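Local coordinates for protein twin-arginine translocation pathway signal (Rhodoferax ferrireducens, PDB 5IM2) that probably serves as the solute-binding protein of a TRAP transport system, capturing a carboxylate solute such as the benzoate that copurified with it, at residues P124-F129 with L154-D159; S96-Y101 with G117-R122. All blocks are in the same frame, centred on the assembly; numbering follows the deposited sequence.

Overall arrangement
Both contacts draw on the loop that runs from strand 111-114 to helix 138-152, and they differ in chemistry as they differ in place. Contact 1 (124-129 with 154-159) is buried and joins the loops flanking helix 138-152; charge dominates it, with one arginine held between two acidic residues and backbone N-H groups turned onto a carboxylate. Contact 2 (96-101 with 117-122) is only partly buried, lies at the edge of the benzoate pocket and relies on close packing, with few polar links. Their centres are about 13 Å apart, and Y101 of contact 2 meets D159 of contact 1, where OH and OD1, 2.7 Å apart, probably share a hydrogen bond.

Contact 1 of 2, residues P124-F129 with L154-D159; sequences PRIEVF and LDEFKD
R125 and D155 form a two-pronged salt bridge, the guanidinium presenting its end to the carboxylate. NH2 meets D155 OD2 at 2.6 Å in an almost straight bond (174°) that lies in the guanidinium plane, while NH1 reaches OD1 at 3.1 Å, tilted from that plane. The arginine chain is bent at chi3 (-78°), which turns NE back toward E156 as the two outer nitrogens face D155. NE then meets E156 OE2 at 3.1 Å, from above the carboxylate plane. The same oxygen takes the backbone N-H of R125 (N to OE2, 2.9 Å) on its syn lone pair, and a water donates to it while accepting from R125 NH2. E156 OE1 receives the next amide, I126 N, at 2.8 Å, also on a syn lone pair. One buried carboxylate thus satisfies two consecutive peptide N-H groups and shares the arginine's charge with D155. A methionine here would probably leave both D155 and E156 without their cationic mate.

Outward from the charges the packing is apolar. CD1 of I126 touches the edge of the F157 ring at CE2 (4.0 Å), and E156 CG lies over one face of that ring, toward its rim. M149 of helix 138-152 packs on I126, E156 and F157, and L353 of helix 350-367 on R125. This is a salt-bridge network, R125 with D155 and E156, tying together the two loops at the ends of helix 138-152 in a bilobal solute-binding fold.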
loop_
_atom_site.group_PDB
_atom_site.type_symbol
_atom_site.label_atom_id
_atom_site.label_comp_id
_atom_site.label_asym_id
_atom_site.label_seq_id
_atom_site.Cartn_x
_atom_site.Cartn_y
_atom_site.Cartn_z
ATOM N N PRO A 124 8.761 2.114 -11.250
ATOM C CA PRO A 124 9.272 3.369 -10.694
ATOM C C PRO A 124 8.269 4.500 -10.680
ATOM O O PRO A 124 8.319 5.324 -9.764
ATOM C CB PRO A 124 10.459 3.691 -11.604
ATOM C CG PRO A 124 10.174 2.995 -12.886
ATOM C CD PRO A 124 9.463 1.727 -12.482
ATOM N N ARG A 125 7.370 4.604 -11.657
ATOM C CA ARG A 125 6.566 5.828 -11.713
ATOM C C ARG A 125 5.433 5.863 -10.681
ATOM O O ARG A 125 5.049 6.950 -10.218
ATOM C CB ARG A 125 6.004 6.005 -13.120
ATOM C CG ARG A 125 7.032 6.400 -14.129
ATOM C CD ARG A 125 6.523 6.258 -15.530
ATOM N NE ARG A 125 6.559 4.873 -15.945
ATOM C CZ ARG A 125 6.342 4.454 -17.189
ATOM N NH1 ARG A 125 6.030 5.315 -18.153
ATOM N NH2 ARG A 125 6.419 3.165 -17.462
ATOM N N ILE A 126 4.879 4.707 -10.294
ATOM C CA ILE A 126 3.799 4.720 -9.318
ATOM C C ILE A 126 4.303 5.141 -7.941
ATOM O O ILE A 126 3.512 5.526 -7.063
ATOM C CB ILE A 126 3.107 3.347 -9.263
ATOM C CG1 ILE A 126 1.797 3.480 -8.504
ATOM C CG2 ILE A 126 3.982 2.294 -8.632
ATOM C CD1 ILE A 126 1.034 2.150 -8.351
ATOM N N GLU A 127 5.624 5.091 -7.741
ATOM C CA GLU A 127 6.242 5.424 -6.464
ATOM C C GLU A 127 6.046 6.876 -6.040
ATOM O O GLU A 127 6.338 7.203 -4.889
ATOM C CB GLU A 127 7.755 5.186 -6.506
ATOM C CG GLU A 127 8.261 3.791 -6.638
ATOM C CD GLU A 127 9.804 3.777 -6.734
ATOM O OE1 GLU A 127 10.431 4.803 -7.161
ATOM O OE2 GLU A 127 10.398 2.744 -6.390
ATOM N N VAL A 128 5.578 7.751 -6.932
ATOM C CA VAL A 128 5.360 9.145 -6.581
ATOM C C VAL A 128 4.422 9.242 -5.374
ATOM O O VAL A 128 4.507 10.179 -4.567
ATOM C CB VAL A 128 4.830 9.903 -7.819
ATOM C CG1 VAL A 128 3.417 9.467 -8.184
ATOM C CG2 VAL A 128 4.942 11.404 -7.610
ATOM N N PHE A 129 3.512 8.286 -5.233
ATOM C CA PHE A 129 2.514 8.341 -4.158
ATOM C C PHE A 129 3.056 7.906 -2.815
ATOM O O PHE A 129 2.392 8.126 -1.785
ATOM C CB PHE A 129 1.301 7.493 -4.547
ATOM C CG PHE A 129 0.521 8.113 -5.650
ATOM C CD1 PHE A 129 -0.320 9.186 -5.402
ATOM C CD2 PHE A 129 0.718 7.720 -6.974
ATOM C CE1 PHE A 129 -0.969 9.810 -6.427
ATOM C CE2 PHE A 129 0.060 8.343 -8.008
ATOM C CZ PHE A 129 -0.769 9.393 -7.746
ATOM N N LEU A 154 0.752 4.462 -18.593
ATOM C CA LEU A 154 -0.025 3.287 -18.958
ATOM C C LEU A 154 0.870 2.100 -19.281
ATOM O O LEU A 154 0.451 0.952 -19.109
ATOM C CB LEU A 154 -0.941 3.630 -20.126
ATOM C CG LEU A 154 -1.944 2.570 -20.569
ATOM C CD1 LEU A 154 -2.963 2.244 -19.475
ATOM C CD2 LEU A 154 -2.614 3.064 -21.830
ATOM N N ASP A 155 2.106 2.343 -19.713
ATOM C CA ASP A 155 2.975 1.228 -20.077
ATOM C C ASP A 155 3.619 0.551 -18.871
ATOM O O ASP A 155 4.199 -0.522 -19.031
ATOM C CB ASP A 155 4.075 1.703 -21.009
ATOM C CG ASP A 155 4.898 2.787 -20.390
ATOM O OD1 ASP A 155 4.413 3.943 -20.353
ATOM O OD2 ASP A 155 6.010 2.483 -19.915
ATOM N N GLU A 156 3.528 1.136 -17.670
ATOM C CA GLU A 156 4.228 0.578 -16.512
ATOM C C GLU A 156 3.674 -0.777 -16.107
ATOM O O GLU A 156 4.430 -1.627 -15.606
ATOM C CB GLU A 156 4.159 1.550 -15.316
ATOM C CG GLU A 156 4.768 1.046 -14.000
ATOM C CD GLU A 156 5.458 2.157 -13.205
ATOM O OE1 GLU A 156 4.983 2.501 -12.078
ATOM O OE2 GLU A 156 6.463 2.702 -13.720
ATOM N N PHE A 157 2.376 -0.992 -16.300
ATOM C CA PHE A 157 1.734 -2.250 -15.960
ATOM C C PHE A 157 1.147 -2.929 -17.193
ATOM O O PHE A 157 0.179 -3.684 -17.079
ATOM C CB PHE A 157 0.624 -2.038 -14.937
ATOM C CG PHE A 157 1.095 -1.623 -13.547
ATOM C CD1 PHE A 157 1.732 -2.530 -12.700
ATOM C CD2 PHE A 157 0.843 -0.346 -13.070
ATOM C CE1 PHE A 157 2.122 -2.157 -11.432
ATOM C CE2 PHE A 157 1.252 0.030 -11.784
ATOM C CZ PHE A 157 1.880 -0.880 -10.973
ATOM N N LYS A 158 1.698 -2.659 -18.372
ATOM C CA LYS A 158 1.043 -3.087 -19.607
ATOM C C LYS A 158 1.078 -4.593 -19.799
ATOM O O LYS A 158 0.385 -5.102 -20.695
ATOM C CB LYS A 158 1.678 -2.407 -20.820
ATOM C CG LYS A 158 3.136 -2.769 -21.055
ATOM C CD LYS A 158 3.662 -2.097 -22.318
ATOM C CE LYS A 158 5.011 -2.657 -22.722
ATOM N NZ LYS A 158 6.083 -1.627 -22.673
ATOM N N ASP A 159 1.823 -5.317 -18.960
ATOM C CA ASP A 159 1.895 -6.760 -19.085
ATOM C C ASP A 159 0.808 -7.464 -18.280
ATOM O O ASP A 159 0.724 -8.699 -18.332
ATOM C CB ASP A 159 3.298 -7.276 -18.711
ATOM C CG ASP A 159 3.832 -6.709 -17.408
ATOM O OD1 ASP A 159 3.210 -5.792 -16.844
ATOM O OD2 ASP A 159 4.909 -7.182 -16.965
HETATM O O HOH W 1 7.884 1.432 -15.687
#

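Contact 2 of 2, residues S96-Y101 with G117-R122. With BEZ (benzoic acid), chain B.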
loop_
_atom_site.group_PDB
_atom_site.type_symbol
_atom_site.label_atom_id
_atom_site.label_comp_id
_atom_site.label_asym_id
_atom_site.label_seq_id
_atom_site.Cartn_x
_atom_site.Cartn_y
_atom_site.Cartn_z
ATOM N N SER A 96 7.282 -15.887 -2.652
ATOM C CA SER A 96 7.400 -14.667 -1.867
ATOM C C SER A 96 6.369 -13.639 -2.311
ATOM O O SER A 96 5.904 -13.645 -3.457
ATOM C CB SER A 96 8.786 -14.057 -2.048
ATOM O OG SER A 96 8.859 -13.507 -3.353
ATOM N N PRO A 97 6.023 -12.678 -1.459
ATOM C CA PRO A 97 5.088 -11.643 -1.922
ATOM C C PRO A 97 5.579 -10.877 -3.141
ATOM O O PRO A 97 4.767 -10.483 -3.995
ATOM C CB PRO A 97 4.932 -10.737 -0.688
ATOM C CG PRO A 97 5.193 -11.675 0.482
ATOM C CD PRO A 97 6.271 -12.602 -0.004
ATOM N N ALA A 98 6.894 -10.652 -3.250
ATOM C CA ALA A 98 7.450 -9.984 -4.414
ATOM C C ALA A 98 7.130 -10.701 -5.718
ATOM O O ALA A 98 7.183 -10.072 -6.784
ATOM C CB ALA A 98 8.959 -9.868 -4.265
ATOM N N GLN A 99 6.838 -12.000 -5.670
ATOM C CA GLN A 99 6.552 -12.796 -6.863
ATOM C C GLN A 99 5.087 -12.760 -7.305
ATOM O O GLN A 99 4.779 -13.279 -8.385
ATOM C CB GLN A 99 7.007 -14.243 -6.625
ATOM C CG GLN A 99 8.567 -14.373 -6.516
ATOM C CD GLN A 99 9.040 -15.584 -5.675
ATOM O OE1 GLN A 99 8.286 -16.529 -5.433
ATOM N NE2 GLN A 99 10.304 -15.550 -5.236
ATOM N N LEU A 100 4.189 -12.138 -6.529
ATOM C CA LEU A 100 2.757 -12.163 -6.861
ATOM C C LEU A 100 2.491 -11.602 -8.245
ATOM O O LEU A 100 1.797 -12.228 -9.061
ATOM C CB LEU A 100 1.951 -11.400 -5.810
ATOM C CG LEU A 100 1.677 -12.195 -4.529
ATOM C CD1 LEU A 100 1.228 -11.257 -3.429
ATOM C CD2 LEU A 100 0.676 -13.348 -4.701
ATOM N N TYR A 101 3.050 -10.426 -8.542
ATOM C CA TYR A 101 2.758 -9.789 -9.825
ATOM C C TYR A 101 3.093 -10.719 -10.992
ATOM O O TYR A 101 2.261 -10.940 -11.874
ATOM C CB TYR A 101 3.497 -8.452 -9.936
ATOM C CG TYR A 101 3.084 -7.656 -11.138
ATOM C CD1 TYR A 101 1.979 -6.808 -11.087
ATOM C CD2 TYR A 101 3.765 -7.789 -12.345
ATOM C CE1 TYR A 101 1.585 -6.103 -12.203
ATOM C CE2 TYR A 101 3.383 -7.085 -13.463
ATOM C CZ TYR A 101 2.288 -6.240 -13.382
ATOM O OH TYR A 101 1.915 -5.547 -14.521
ATOM N N GLY A 117 6.130 -2.058 -5.079
ATOM C CA GLY A 117 7.477 -1.828 -4.568
ATOM C C GLY A 117 8.065 -2.994 -3.797
ATOM O O GLY A 117 9.230 -2.934 -3.413
ATOM N N TYR A 118 7.292 -4.054 -3.544
ATOM C CA TYR A 118 7.922 -5.294 -3.087
ATOM C C TYR A 118 8.922 -5.847 -4.108
ATOM O O TYR A 118 9.775 -6.658 -3.739
ATOM C CB TYR A 118 6.860 -6.364 -2.818
ATOM C CG TYR A 118 6.086 -6.266 -1.509
ATOM C CD1 TYR A 118 6.333 -5.270 -0.558
ATOM C CD2 TYR A 118 5.049 -7.174 -1.243
ATOM C CE1 TYR A 118 5.601 -5.213 0.644
ATOM C CE2 TYR A 118 4.343 -7.137 -0.073
ATOM C CZ TYR A 118 4.611 -6.167 0.888
ATOM O OH TYR A 118 3.867 -6.190 2.055
ATOM N N THR A 119 8.839 -5.425 -5.367
ATOM C CA THR A 119 9.781 -5.805 -6.424
ATOM C C THR A 119 10.588 -4.556 -6.783
ATOM O O THR A 119 10.117 -3.707 -7.540
ATOM C CB THR A 119 9.033 -6.358 -7.634
ATOM O OG1 THR A 119 7.925 -7.154 -7.198
ATOM C CG2 THR A 119 9.943 -7.208 -8.484
ATOM N N ALA A 120 11.803 -4.461 -6.243
ATOM C CA ALA A 120 12.691 -3.300 -6.326
ATOM C C ALA A 120 12.805 -2.689 -7.725
ATOM O O ALA A 120 13.151 -3.372 -8.689
ATOM C CB ALA A 120 14.079 -3.735 -5.846
ATOM N N GLY A 121 12.533 -1.386 -7.826
ATOM C CA GLY A 121 12.711 -0.636 -9.063
ATOM C C GLY A 121 12.011 -1.152 -10.316
ATOM O O GLY A 121 12.298 -0.678 -11.416
ATOM N N ARG A 122 11.073 -2.093 -10.175
ATOM C CA ARG A 122 10.297 -2.580 -11.317
ATOM C C ARG A 122 9.220 -1.584 -11.752
ATOM O O ARG A 122 8.919 -1.475 -12.946
ATOM C CB ARG A 122 9.630 -3.906 -10.962
ATOM C CG ARG A 122 8.658 -4.468 -11.968
ATOM C CD ARG A 122 9.314 -5.381 -12.984
ATOM N NE ARG A 122 8.303 -6.207 -13.647
ATOM C CZ ARG A 122 7.899 -7.414 -13.235
ATOM N NH1 ARG A 122 8.421 -7.996 -12.152
ATOM N NH2 ARG A 122 6.970 -8.061 -13.929
HETATM C C BEZ B . 2.975 -3.217 4.254
HETATM O O1 BEZ B . 3.466 -2.222 4.861
HETATM O O2 BEZ B . 3.742 -4.044 3.707
HETATM C C1 BEZ B . 1.490 -3.419 4.224
HETATM C C2 BEZ B . 0.953 -4.508 3.542
HETATM C C3 BEZ B . -0.430 -4.693 3.555
HETATM C C4 BEZ B . -1.242 -3.788 4.218
HETATM C C5 BEZ B . -0.706 -2.696 4.872
HETATM C C6 BEZ B . 0.680 -2.509 4.875
#
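A98 and Y118 bring the two backbones to within 4.9 Å, CA to CA, where the turn leading into helix 100-106 passes the end of a 3-10 segment that follows strand 111-114. In the two-lobed fold of TRAP solute-binding proteins, the second of these loops lends Y118 to the ligand pocket, and the first packs against it. Packing is close at this point: A98 CB rests 3.4 Å from the carbonyl O of Y118, and P97 CB lies against the Y118 ring, 3.6 Å from CD2. P213, beyond the segments, touches both P97 and Y118. Next along the chain, T119 OG1 stands 3.0 Å from A98 O, close enough for a hydrogen bond that is not certain.

At the other end, R122 lays NH2 near the plane of the Y101 ring, at its edge, 3.6 Å from CD2. The guanidinium plane stands nearly perpendicular to that of the ring (87°). Its charge is answered by D102 through a salt bridge from the same nitrogen. With CG anti to the backbone N (chi1 -172°), Y101 sends its ring across toward R122, and its hydroxyl goes on to D159 and T160.

Y118 is the residue that carries the contact into the binding site. Its ring also meets F56, another member of the pocket, and R192 holds the ligand through a separate hydrogen bond. The Y118 hydroxyl accepts from the backbone N of L214 and donates to the benzoate carboxylate, OH to O2 at 2.7 Å, with O2 at the edge of the tyrosine ring and in its plane.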